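Local coordinates for protein probable mannosyltransferase KTR4 (Saccharomyces cerevisiae, PDB 5A07) that is a probable mannosyltransferase of the GT-A glycosyltransferase clan and holds guanosine-5'-diphosphate and a manganese ion in one pocket, at residues D51-P56 against G291-L296; V89-R94 against N250-I255; Q125-Y130 against K160-E165. One frame throughout, in Å; residues are numbered along the deposited sequence.

Overall arrangement
The three contacts nest one inside another, and none cross. Following the chain from the N terminus, 51-56 ends helix 43-53 and begins contact 1, which closes only at 291-296 on helix 293-297. Within that long loop, 89-94 precedes strand 105-110. It is met in contact 2 by 250-255, at the end of helix 245-251. Innermost is contact 3, where helix 116-131 meets the segment that enters strand 164-168. Contact 3 lies beside the parallel part of the mixed sheet. Contact 1 lies on the other side of the chain's centre, about 41 Å away between centres. Contacts 2 and 3 are closer, about 22 Å between centres.

Contact 1 (D51-P56 against G291-L296)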
loop_
_atom_site.group_PDB
_atom_site.type_symbol
_atom_site.label_atom_id
_atom_site.label_comp_id
_atom_site.label_asym_id
_atom_site.label_seq_id
_atom_site.Cartn_x
_atom_site.Cartn_y
_atom_site.Cartn_z
ATOM N N ASP B 51 -13.428 17.513 -14.306
ATOM C CA ASP B 51 -13.920 18.547 -13.419
ATOM C C ASP B 51 -13.668 18.105 -11.981
ATOM O O ASP B 51 -13.189 18.889 -11.173
ATOM C CB ASP B 51 -15.454 18.762 -13.586
ATOM C CG ASP B 51 -15.825 19.485 -14.903
ATOM O OD1 ASP B 51 -14.974 20.182 -15.474
ATOM O OD2 ASP B 51 -16.983 19.354 -15.341
ATOM N N ARG B 52 -14.009 16.870 -11.660
ATOM C CA ARG B 52 -13.800 16.416 -10.262
ATOM C C ARG B 52 -12.324 16.451 -9.896
ATOM O O ARG B 52 -11.990 16.820 -8.789
ATOM C CB ARG B 52 -14.317 15.001 -10.076
ATOM C CG ARG B 52 -15.791 15.038 -9.801
ATOM C CD ARG B 52 -16.531 14.063 -10.655
ATOM N NE ARG B 52 -16.413 12.697 -10.197
ATOM C CZ ARG B 52 -16.643 11.632 -10.974
ATOM N NH1 ARG B 52 -16.990 11.737 -12.279
ATOM N NH2 ARG B 52 -16.522 10.446 -10.440
ATOM N N LEU B 53 -11.448 16.145 -10.842
ATOM C CA LEU B 53 -9.992 16.095 -10.523
ATOM C C LEU B 53 -9.383 17.473 -10.336
ATOM O O LEU B 53 -8.267 17.582 -9.834
ATOM C CB LEU B 53 -9.237 15.367 -11.581
ATOM C CG LEU B 53 -9.477 13.869 -11.587
ATOM C CD1 LEU B 53 -8.693 13.260 -12.726
ATOM C CD2 LEU B 53 -9.110 13.241 -10.278
ATOM N N HIS B 54 -10.163 18.514 -10.673
ATOM C CA HIS B 54 -9.734 19.899 -10.630
ATOM C C HIS B 54 -10.462 20.800 -9.659
ATOM O O HIS B 54 -10.226 21.991 -9.655
ATOM C CB HIS B 54 -9.739 20.497 -12.061
ATOM C CG HIS B 54 -8.715 19.855 -12.940
ATOM N ND1 HIS B 54 -7.371 20.103 -12.790
ATOM C CD2 HIS B 54 -8.808 18.902 -13.885
ATOM C CE1 HIS B 54 -6.680 19.374 -13.649
ATOM N NE2 HIS B 54 -7.533 18.634 -14.328
ATOM N N GLU B 55 -11.274 20.222 -8.789
ATOM C CA GLU B 55 -11.860 20.970 -7.747
ATOM C C GLU B 55 -11.828 20.194 -6.404
ATOM O O GLU B 55 -11.913 18.980 -6.425
ATOM C CB GLU B 55 -13.310 21.319 -8.139
ATOM C CG GLU B 55 -14.275 20.129 -8.094
ATOM C CD GLU B 55 -15.585 20.312 -8.905
ATOM O OE1 GLU B 55 -15.825 21.441 -9.357
ATOM O OE2 GLU B 55 -16.348 19.308 -9.127
ATOM N N PRO B 56 -11.875 20.912 -5.267
ATOM C CA PRO B 56 -11.887 20.252 -3.966
ATOM C C PRO B 56 -13.175 19.516 -3.781
ATOM O O PRO B 56 -14.221 19.881 -4.363
ATOM C CB PRO B 56 -11.760 21.359 -2.979
ATOM C CG PRO B 56 -12.013 22.644 -3.727
ATOM C CD PRO B 56 -11.668 22.373 -5.145
ATOM N N GLY B 291 -12.877 5.194 -10.934
ATOM C CA GLY B 291 -11.713 5.486 -10.113
ATOM C C GLY B 291 -12.065 6.125 -8.779
ATOM O O GLY B 291 -13.159 6.719 -8.573
ATOM N N ALA B 292 -11.113 6.046 -7.854
ATOM C CA ALA B 292 -11.348 6.545 -6.510
ATOM C C ALA B 292 -11.130 8.037 -6.420
ATOM O O ALA B 292 -10.294 8.510 -5.686
ATOM C CB ALA B 292 -10.473 5.800 -5.524
ATOM N N PHE B 293 -11.906 8.818 -7.179
ATOM C CA PHE B 293 -11.610 10.231 -7.323
ATOM C C PHE B 293 -11.908 11.067 -6.108
ATOM O O PHE B 293 -11.157 11.956 -5.795
ATOM C CB PHE B 293 -12.358 10.805 -8.544
ATOM C CG PHE B 293 -12.082 10.051 -9.802
ATOM C CD1 PHE B 293 -10.797 9.924 -10.288
ATOM C CD2 PHE B 293 -13.112 9.467 -10.512
ATOM C CE1 PHE B 293 -10.536 9.207 -11.460
ATOM C CE2 PHE B 293 -12.850 8.776 -11.685
ATOM C CZ PHE B 293 -11.552 8.621 -12.140
ATOM N N ALA B 294 -12.991 10.768 -5.384
ATOM C CA ALA B 294 -13.279 11.494 -4.205
ATOM C C ALA B 294 -12.162 11.350 -3.121
ATOM O O ALA B 294 -11.769 12.317 -2.439
ATOM C CB ALA B 294 -14.640 11.052 -3.688
ATOM N N TRP B 295 -11.662 10.153 -2.984
ATOM C CA TRP B 295 -10.572 9.859 -2.040
ATOM C C TRP B 295 -9.331 10.674 -2.324
ATOM O O TRP B 295 -8.699 11.175 -1.387
ATOM C CB TRP B 295 -10.252 8.377 -2.125
ATOM C CG TRP B 295 -9.216 7.799 -1.242
ATOM C CD1 TRP B 295 -9.229 7.743 0.108
ATOM C CD2 TRP B 295 -8.020 7.128 -1.647
ATOM N NE1 TRP B 295 -8.115 7.094 0.574
ATOM C CE2 TRP B 295 -7.378 6.673 -0.484
ATOM C CE3 TRP B 295 -7.432 6.879 -2.850
ATOM C CZ2 TRP B 295 -6.169 6.001 -0.514
ATOM C CZ3 TRP B 295 -6.248 6.166 -2.885
ATOM C CH2 TRP B 295 -5.629 5.742 -1.716
ATOM N N LEU B 296 -8.982 10.881 -3.588
ATOM C CA LEU B 296 -7.877 11.778 -3.964
ATOM C C LEU B 296 -8.144 13.293 -3.701
ATOM O O LEU B 296 -7.225 14.069 -3.523
ATOM C CB LEU B 296 -7.575 11.627 -5.425
ATOM C CG LEU B 296 -7.268 10.220 -5.917
ATOM C CD1 LEU B 296 -7.056 10.191 -7.401
ATOM C CD2 LEU B 296 -6.003 9.720 -5.181
#
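Phe293 meets the end of helix 43-53 through two neighbouring side chains, Arg52 and Leu53. The contact joins the end of this N-terminal helix to the start of helix 293-297. The apolar part is a touch between Leu53 and the ring. Leu53 CD2 lies 3.7 Å from Phe293 CD1, on an oblique approach. Both residues are buried. Leu53 also packs on Trp273 and Met277 of helix 272-282, so it touches both that helix and Phe293.

The second touch is between a charged group and a ring. Arg52 NH2 comes to the edge of the Phe293 ring, near its plane, 3.5 Å from CD2. The guanidinium plane stands almost upright to the ring plane, 89° away. The group does not lie over the aromatic face, so this is not a cation-pi stack. Bends at chi2 and chi3 (132° and 77°) turn the Arg52 chain toward the ring. Its other terminal nitrogen, NH1, is hydrogen-bonded to Ser48 OG, in the same helix. CD1 and CD2 are the two ring carbons next to CG, so Leu53 and Arg52 flank the base of the ring.

Phe293 follows directly on a turn that begins its helix. Ala292 is the N-cap of helix 293-297 and the centre of an inverse gamma turn. The turn is closed by a weak bond of 2.8 Å from Phe293 N to Gly291 O. The Gly291 carbonyl carbon lies 3.8 Å above the centre of one ring face. A further link between the two helices is polar: Leu53 O accepts a bond from Lys297 NZ.

The direct meeting of the side chains therefore rests on van der Waals contact. One terminal nitrogen of the arginine touches the ring edge, while Ser48 serves part of its polar need.

Contact 2 (V89-R94 against N250-I255)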
loop_
_atom_site.group_PDB
_atom_site.type_symbol
_atom_site.label_atom_id
_atom_site.label_comp_id
_atom_site.label_asym_id
_atom_site.label_seq_id
_atom_site.Cartn_x
_atom_site.Cartn_y
_atom_site.Cartn_z
ATOM N N VAL B 89 -18.344 -14.385 1.149
ATOM C CA VAL B 89 -18.400 -14.819 -0.208
ATOM C C VAL B 89 -18.486 -16.310 -0.116
ATOM O O VAL B 89 -18.075 -16.899 0.869
ATOM C CB VAL B 89 -17.174 -14.419 -1.090
ATOM C CG1 VAL B 89 -17.108 -12.919 -1.230
ATOM C CG2 VAL B 89 -15.846 -14.960 -0.544
ATOM N N ASP B 90 -18.987 -16.965 -1.143
ATOM C CA ASP B 90 -19.191 -18.422 -1.011
ATOM C C ASP B 90 -18.020 -19.242 -1.620
ATOM O O ASP B 90 -18.073 -20.458 -1.661
ATOM C CB ASP B 90 -20.552 -18.832 -1.633
ATOM C CG ASP B 90 -20.700 -18.367 -3.092
ATOM O OD1 ASP B 90 -19.675 -18.067 -3.767
ATOM O OD2 ASP B 90 -21.849 -18.293 -3.571
ATOM N N ASN B 91 -16.988 -18.582 -2.099
ATOM C CA ASN B 91 -15.995 -19.263 -2.877
ATOM C C ASN B 91 -14.637 -19.417 -2.138
ATOM O O ASN B 91 -13.626 -19.527 -2.785
ATOM C CB ASN B 91 -15.870 -18.508 -4.209
ATOM C CG ASN B 91 -15.530 -17.005 -4.054
ATOM O OD1 ASN B 91 -14.804 -16.565 -3.166
ATOM N ND2 ASN B 91 -15.969 -16.232 -5.023
ATOM N N LEU B 92 -14.603 -19.284 -0.807
ATOM C CA LEU B 92 -13.313 -19.281 -0.076
ATOM C C LEU B 92 -12.588 -20.612 -0.204
ATOM O O LEU B 92 -13.221 -21.665 -0.094
ATOM C CB LEU B 92 -13.542 -18.961 1.401
ATOM C CG LEU B 92 -14.047 -17.527 1.686
ATOM C CD1 LEU B 92 -14.137 -17.305 3.162
ATOM C CD2 LEU B 92 -13.153 -16.475 1.038
ATOM N N VAL B 93 -11.268 -20.580 -0.368
ATOM C CA VAL B 93 -10.484 -21.796 -0.548
ATOM C C VAL B 93 -9.813 -22.099 0.781
ATOM O O VAL B 93 -9.035 -21.294 1.324
ATOM C CB VAL B 93 -9.443 -21.606 -1.636
ATOM C CG1 VAL B 93 -8.451 -22.764 -1.700
ATOM C CG2 VAL B 93 -10.128 -21.346 -2.988
ATOM N N ARG B 94 -10.142 -23.239 1.345
ATOM C CA ARG B 94 -9.645 -23.641 2.668
ATOM C C ARG B 94 -8.339 -24.443 2.549
ATOM O O ARG B 94 -8.015 -24.976 1.498
ATOM C CB ARG B 94 -10.686 -24.535 3.392
ATOM C CG ARG B 94 -12.060 -23.931 3.555
ATOM C CD ARG B 94 -11.969 -22.620 4.296
ATOM N NE ARG B 94 -13.270 -21.996 4.513
ATOM C CZ ARG B 94 -13.439 -20.878 5.209
ATOM N NH1 ARG B 94 -12.381 -20.239 5.705
ATOM N NH2 ARG B 94 -14.651 -20.388 5.394
ATOM N N ASN B 250 -8.117 -13.538 -6.654
ATOM C CA ASN B 250 -8.338 -13.992 -8.006
ATOM C C ASN B 250 -9.821 -14.285 -8.253
ATOM O O ASN B 250 -10.406 -13.808 -9.241
ATOM C CB ASN B 250 -7.530 -15.266 -8.260
ATOM C CG ASN B 250 -7.487 -15.598 -9.712
ATOM O OD1 ASN B 250 -6.812 -14.961 -10.481
ATOM N ND2 ASN B 250 -8.302 -16.530 -10.097
ATOM N N LYS B 251 -10.436 -15.073 -7.371
ATOM C CA LYS B 251 -11.806 -15.434 -7.532
ATOM C C LYS B 251 -12.775 -14.248 -7.441
ATOM O O LYS B 251 -13.848 -14.323 -7.991
ATOM C CB LYS B 251 -12.198 -16.518 -6.526
ATOM C CG LYS B 251 -13.418 -17.279 -6.899
ATOM C CD LYS B 251 -13.234 -18.173 -8.146
ATOM C CE LYS B 251 -14.579 -18.567 -8.773
ATOM N NZ LYS B 251 -15.411 -19.317 -7.791
ATOM N N ASN B 252 -12.436 -13.172 -6.744
ATOM C CA ASN B 252 -13.317 -12.024 -6.605
ATOM C C ASN B 252 -12.858 -10.779 -7.375
ATOM O O ASN B 252 -13.294 -9.678 -7.103
ATOM C CB ASN B 252 -13.557 -11.770 -5.111
ATOM C CG ASN B 252 -14.264 -12.941 -4.457
ATOM O OD1 ASN B 252 -15.471 -13.081 -4.575
ATOM N ND2 ASN B 252 -13.495 -13.898 -3.883
ATOM N N ASP B 253 -11.934 -10.979 -8.307
ATOM C CA ASP B 253 -11.412 -9.939 -9.192
ATOM C C ASP B 253 -10.876 -8.715 -8.479
ATOM O O ASP B 253 -11.093 -7.592 -8.890
ATOM C CB ASP B 253 -12.466 -9.571 -10.274
ATOM C CG ASP B 253 -12.737 -10.767 -11.226
ATOM O OD1 ASP B 253 -11.773 -11.497 -11.546
ATOM O OD2 ASP B 253 -13.892 -10.986 -11.586
ATOM N N LYS B 254 -10.083 -8.948 -7.424
ATOM C CA LYS B 254 -9.416 -7.898 -6.749
ATOM C C LYS B 254 -7.985 -7.799 -7.198
ATOM O O LYS B 254 -7.260 -8.788 -7.237
ATOM C CB LYS B 254 -9.471 -8.106 -5.231
ATOM C CG LYS B 254 -10.857 -8.404 -4.724
ATOM C CD LYS B 254 -11.839 -7.297 -4.998
ATOM C CE LYS B 254 -13.191 -7.679 -4.366
ATOM N NZ LYS B 254 -14.107 -6.611 -4.790
ATOM N N ILE B 255 -7.578 -6.587 -7.502
ATOM C CA ILE B 255 -6.203 -6.362 -7.925
ATOM C C ILE B 255 -5.288 -5.849 -6.827
ATOM O O ILE B 255 -4.100 -5.722 -7.028
ATOM C CB ILE B 255 -6.140 -5.369 -9.095
ATOM C CG1 ILE B 255 -6.642 -4.002 -8.712
ATOM C CG2 ILE B 255 -6.877 -5.995 -10.318
ATOM C CD1 ILE B 255 -6.294 -2.862 -9.694
#
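Asn91 and Asn252 face each other through their side-chain amides, and their first torsions set this up. In Asn91, chi1 of 56° puts CG between the backbone N and the carbonyl carbon. In Asn252, CG stands opposite the carbonyl carbon, with chi1 -63°. The two chains arrive from opposite directions and pair amide to amide.

Two reciprocal hydrogen bonds join them. Asn252 ND2 donates to Asn91 OD1 at 3.1 Å. Asn91 ND2 donates back to Asn252 OD1 at 3.2 Å. Both bonds are nearly straight at the hydrogen. The amide planes are nevertheless 51° apart, so the pair is twisted. Each acceptor lies close to the donor's amide plane. The donors sit less evenly: Asn252 ND2 is tilted from the carbonyl plane of Asn91, and Asn91 ND2 is above that of Asn252. Asn252 ND2 is also bonded to Phe248 O, so its two partners fix the rotation of the amide.

Lys251 and Val89 touch this pair. Lys251 CG lies 3.3 Å from Asn91 ND2. The lysine chain bends at chi2 and chi4, which brings its NZ to 3.7 Å from Asn91 CB. Val89 CG1 rests 3.7 Å from Asn252 OD1.

Helix 245-251 ends here in a Schellman motif, with Asp253 as the C-prime residue at positive phi. Asn252 is the first residue to leave the helical conformation. Val89 and Leu92 pack on Phe248 of the same helix, and Val93 shares a backbone bond with Asp244 just before it. Beyond the turn, Ile255 bonds by its backbone to Asp325 and Ser370 and leads into strand 256-262 of the mixed sheet, so the loop before strand 105-110 lies against the junction of helix and strand.

Contact 3 (Q125-Y130 against K160-E165); sequences QLEEEY and KDRVVE
Glu127, in the later part of helix 116-131, is the residue of 125-130 that reaches Arg162. Leu126 comes just before it and touches Phe237 of strand 236-237. Glu127 then points toward the other segment. Its chain bends at chi2 (-74°), which presents both carboxylate oxygens to the arginine.

Arg162 grips them side-on, through NE and NH2. Arg162 NH2 donates to Glu127 OE1 at 2.8 Å, and Arg162 NE donates to Glu127 OE2 at 3.0 Å. Both bonds are almost straight, at 176° and 174°. OE1 is met on its syn lone pair. OE2 is met on the syn side but somewhat out of the carboxylate plane. The carboxylate and guanidinium are nearly coplanar, so this is a flat two-pronged salt bridge. The arginine bends at chi2 and chi3 to offer that edge.

OE2 has two more partners, Tyr138 OH and Asn131 ND2. Three bonds thus hold this one oxygen of a buried residue, and the charge and the donors would be expected to keep Glu127 ionised. Tyr138 opens strand 138-142, which lies between strands 105-110 and 164-168 in the parallel part of the sheet. Helix 116-131 is the connection in the beta-alpha-beta unit 105-142, as in the nucleotide-binding half of GT-A folds. The salt bridge ties this helix to the entry of strand 164-168, whose backbone is bonded to strand 138-142 through Glu165.

The residues after Glu127 have their partners elsewhere. Glu128 pairs with Lys132. Glu129 packs on Phe237 and Lys240. The helix widens into a pi-type turn over 127-130, and the ring of Tyr130 stacks on Phe134 while its OH is bonded to Val245 N.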
loop_
_atom_site.group_PDB
_atom_site.type_symbol
_atom_site.label_atom_id
_atom_site.label_comp_id
_atom_site.label_asym_id
_atom_site.label_seq_id
_atom_site.Cartn_x
_atom_site.Cartn_y
_atom_site.Cartn_z
ATOM N N GLN B 125 5.285 -14.534 12.623
ATOM C CA GLN B 125 3.909 -14.119 12.756
ATOM C C GLN B 125 3.036 -14.372 11.540
ATOM O O GLN B 125 1.842 -14.792 11.680
ATOM C CB GLN B 125 3.900 -12.651 13.149
ATOM C CG GLN B 125 4.419 -12.602 14.582
ATOM C CD GLN B 125 4.356 -11.249 15.049
ATOM O OE1 GLN B 125 5.359 -10.553 14.950
ATOM N NE2 GLN B 125 3.184 -10.783 15.301
ATOM N N LEU B 126 3.580 -14.160 10.349
ATOM C CA LEU B 126 2.794 -14.418 9.119
ATOM C C LEU B 126 2.574 -15.924 8.999
ATOM O O LEU B 126 1.493 -16.374 8.561
ATOM C CB LEU B 126 3.528 -13.907 7.871
ATOM C CG LEU B 126 2.874 -14.216 6.538
ATOM C CD1 LEU B 126 1.559 -13.540 6.497
ATOM C CD2 LEU B 126 3.818 -13.725 5.428
ATOM N N GLU B 127 3.570 -16.725 9.355
ATOM C CA GLU B 127 3.390 -18.196 9.287
ATOM C C GLU B 127 2.278 -18.644 10.292
ATOM O O GLU B 127 1.370 -19.422 9.957
ATOM C CB GLU B 127 4.693 -18.900 9.639
ATOM C CG GLU B 127 5.719 -18.936 8.507
ATOM C CD GLU B 127 5.372 -19.927 7.401
ATOM O OE1 GLU B 127 4.966 -21.061 7.752
ATOM O OE2 GLU B 127 5.538 -19.616 6.191
ATOM N N GLU B 128 2.395 -18.150 11.502
ATOM C CA GLU B 128 1.493 -18.563 12.583
ATOM C C GLU B 128 0.044 -18.150 12.268
ATOM O O GLU B 128 -0.877 -18.904 12.511
ATOM C CB GLU B 128 1.937 -17.944 13.892
ATOM C CG GLU B 128 1.047 -18.205 15.139
ATOM C CD GLU B 128 0.757 -19.704 15.372
ATOM O OE1 GLU B 128 1.537 -20.577 14.921
ATOM O OE2 GLU B 128 -0.300 -20.056 15.922
ATOM N N GLU B 129 -0.171 -16.962 11.713
ATOM C CA GLU B 129 -1.522 -16.492 11.510
ATOM C C GLU B 129 -2.087 -16.902 10.155
ATOM O O GLU B 129 -3.285 -16.811 9.947
ATOM C CB GLU B 129 -1.584 -14.958 11.616
ATOM C CG GLU B 129 -1.117 -14.395 12.968
ATOM C CD GLU B 129 -1.802 -15.022 14.235
ATOM O OE1 GLU B 129 -2.947 -15.491 14.152
ATOM O OE2 GLU B 129 -1.126 -15.111 15.321
ATOM N N TYR B 130 -1.222 -17.280 9.222
ATOM C CA TYR B 130 -1.638 -17.572 7.843
ATOM C C TYR B 130 -0.892 -18.687 7.113
ATOM O O TYR B 130 -1.462 -19.771 6.792
ATOM C CB TYR B 130 -1.613 -16.296 6.988
ATOM C CG TYR B 130 -1.980 -16.578 5.526
ATOM C CD1 TYR B 130 -3.259 -16.963 5.178
ATOM C CD2 TYR B 130 -1.047 -16.523 4.519
ATOM C CE1 TYR B 130 -3.614 -17.237 3.891
ATOM C CE2 TYR B 130 -1.379 -16.805 3.160
ATOM C CZ TYR B 130 -2.676 -17.166 2.875
ATOM O OH TYR B 130 -3.080 -17.409 1.595
ATOM N N LYS B 160 10.900 -27.211 6.736
ATOM C CA LYS B 160 11.857 -27.698 5.736
ATOM C C LYS B 160 11.275 -27.662 4.310
ATOM O O LYS B 160 11.979 -27.459 3.339
ATOM C CB LYS B 160 12.296 -29.112 6.192
ATOM C CG LYS B 160 12.557 -30.172 5.160
ATOM C CD LYS B 160 12.499 -31.566 5.813
ATOM C CE LYS B 160 12.674 -32.626 4.755
ATOM N NZ LYS B 160 14.073 -32.524 4.278
ATOM N N ASP B 161 9.986 -27.860 4.165
ATOM C CA ASP B 161 9.404 -27.842 2.793
ATOM C C ASP B 161 9.074 -26.417 2.238
ATOM O O ASP B 161 8.592 -26.287 1.138
ATOM C CB ASP B 161 8.108 -28.703 2.747
ATOM C CG ASP B 161 7.070 -28.306 3.834
ATOM O OD1 ASP B 161 7.464 -27.719 4.875
ATOM O OD2 ASP B 161 5.864 -28.605 3.669
ATOM N N ARG B 162 9.254 -25.361 3.021
ATOM C CA ARG B 162 8.911 -24.055 2.546
ATOM C C ARG B 162 9.959 -23.632 1.532
ATOM O O ARG B 162 11.153 -23.633 1.786
ATOM C CB ARG B 162 8.894 -23.036 3.681
ATOM C CG ARG B 162 8.296 -21.675 3.298
ATOM C CD ARG B 162 6.771 -21.746 3.114
ATOM N NE ARG B 162 6.018 -21.937 4.342
ATOM C CZ ARG B 162 5.442 -23.087 4.731
ATOM N NH1 ARG B 162 5.491 -24.174 3.954
ATOM N NH2 ARG B 162 4.907 -23.186 5.915
ATOM N N VAL B 163 9.490 -23.197 0.388
ATOM C CA VAL B 163 10.418 -22.664 -0.669
ATOM C C VAL B 163 10.802 -21.231 -0.385
ATOM O O VAL B 163 9.903 -20.387 -0.072
ATOM C CB VAL B 163 9.728 -22.787 -2.017
ATOM C CG1 VAL B 163 10.553 -22.115 -3.122
ATOM C CG2 VAL B 163 9.491 -24.254 -2.269
ATOM N N VAL B 164 12.127 -20.957 -0.374
ATOM C CA VAL B 164 12.679 -19.652 -0.243
ATOM C C VAL B 164 13.622 -19.332 -1.421
ATOM O O VAL B 164 14.406 -20.183 -1.792
ATOM C CB VAL B 164 13.384 -19.448 1.083
ATOM C CG1 VAL B 164 12.389 -19.683 2.235
ATOM C CG2 VAL B 164 14.515 -20.458 1.242
ATOM N N GLU B 165 13.529 -18.153 -2.001
ATOM C CA GLU B 165 14.475 -17.737 -3.038
ATOM C C GLU B 165 15.037 -16.399 -2.703
ATOM O O GLU B 165 14.351 -15.547 -2.103
ATOM C CB GLU B 165 13.782 -17.720 -4.418
ATOM C CG GLU B 165 13.326 -19.111 -4.884
ATOM C CD GLU B 165 12.682 -19.155 -6.287
ATOM O OE1 GLU B 165 12.275 -18.091 -6.830
ATOM O OE2 GLU B 165 12.448 -20.287 -6.764
#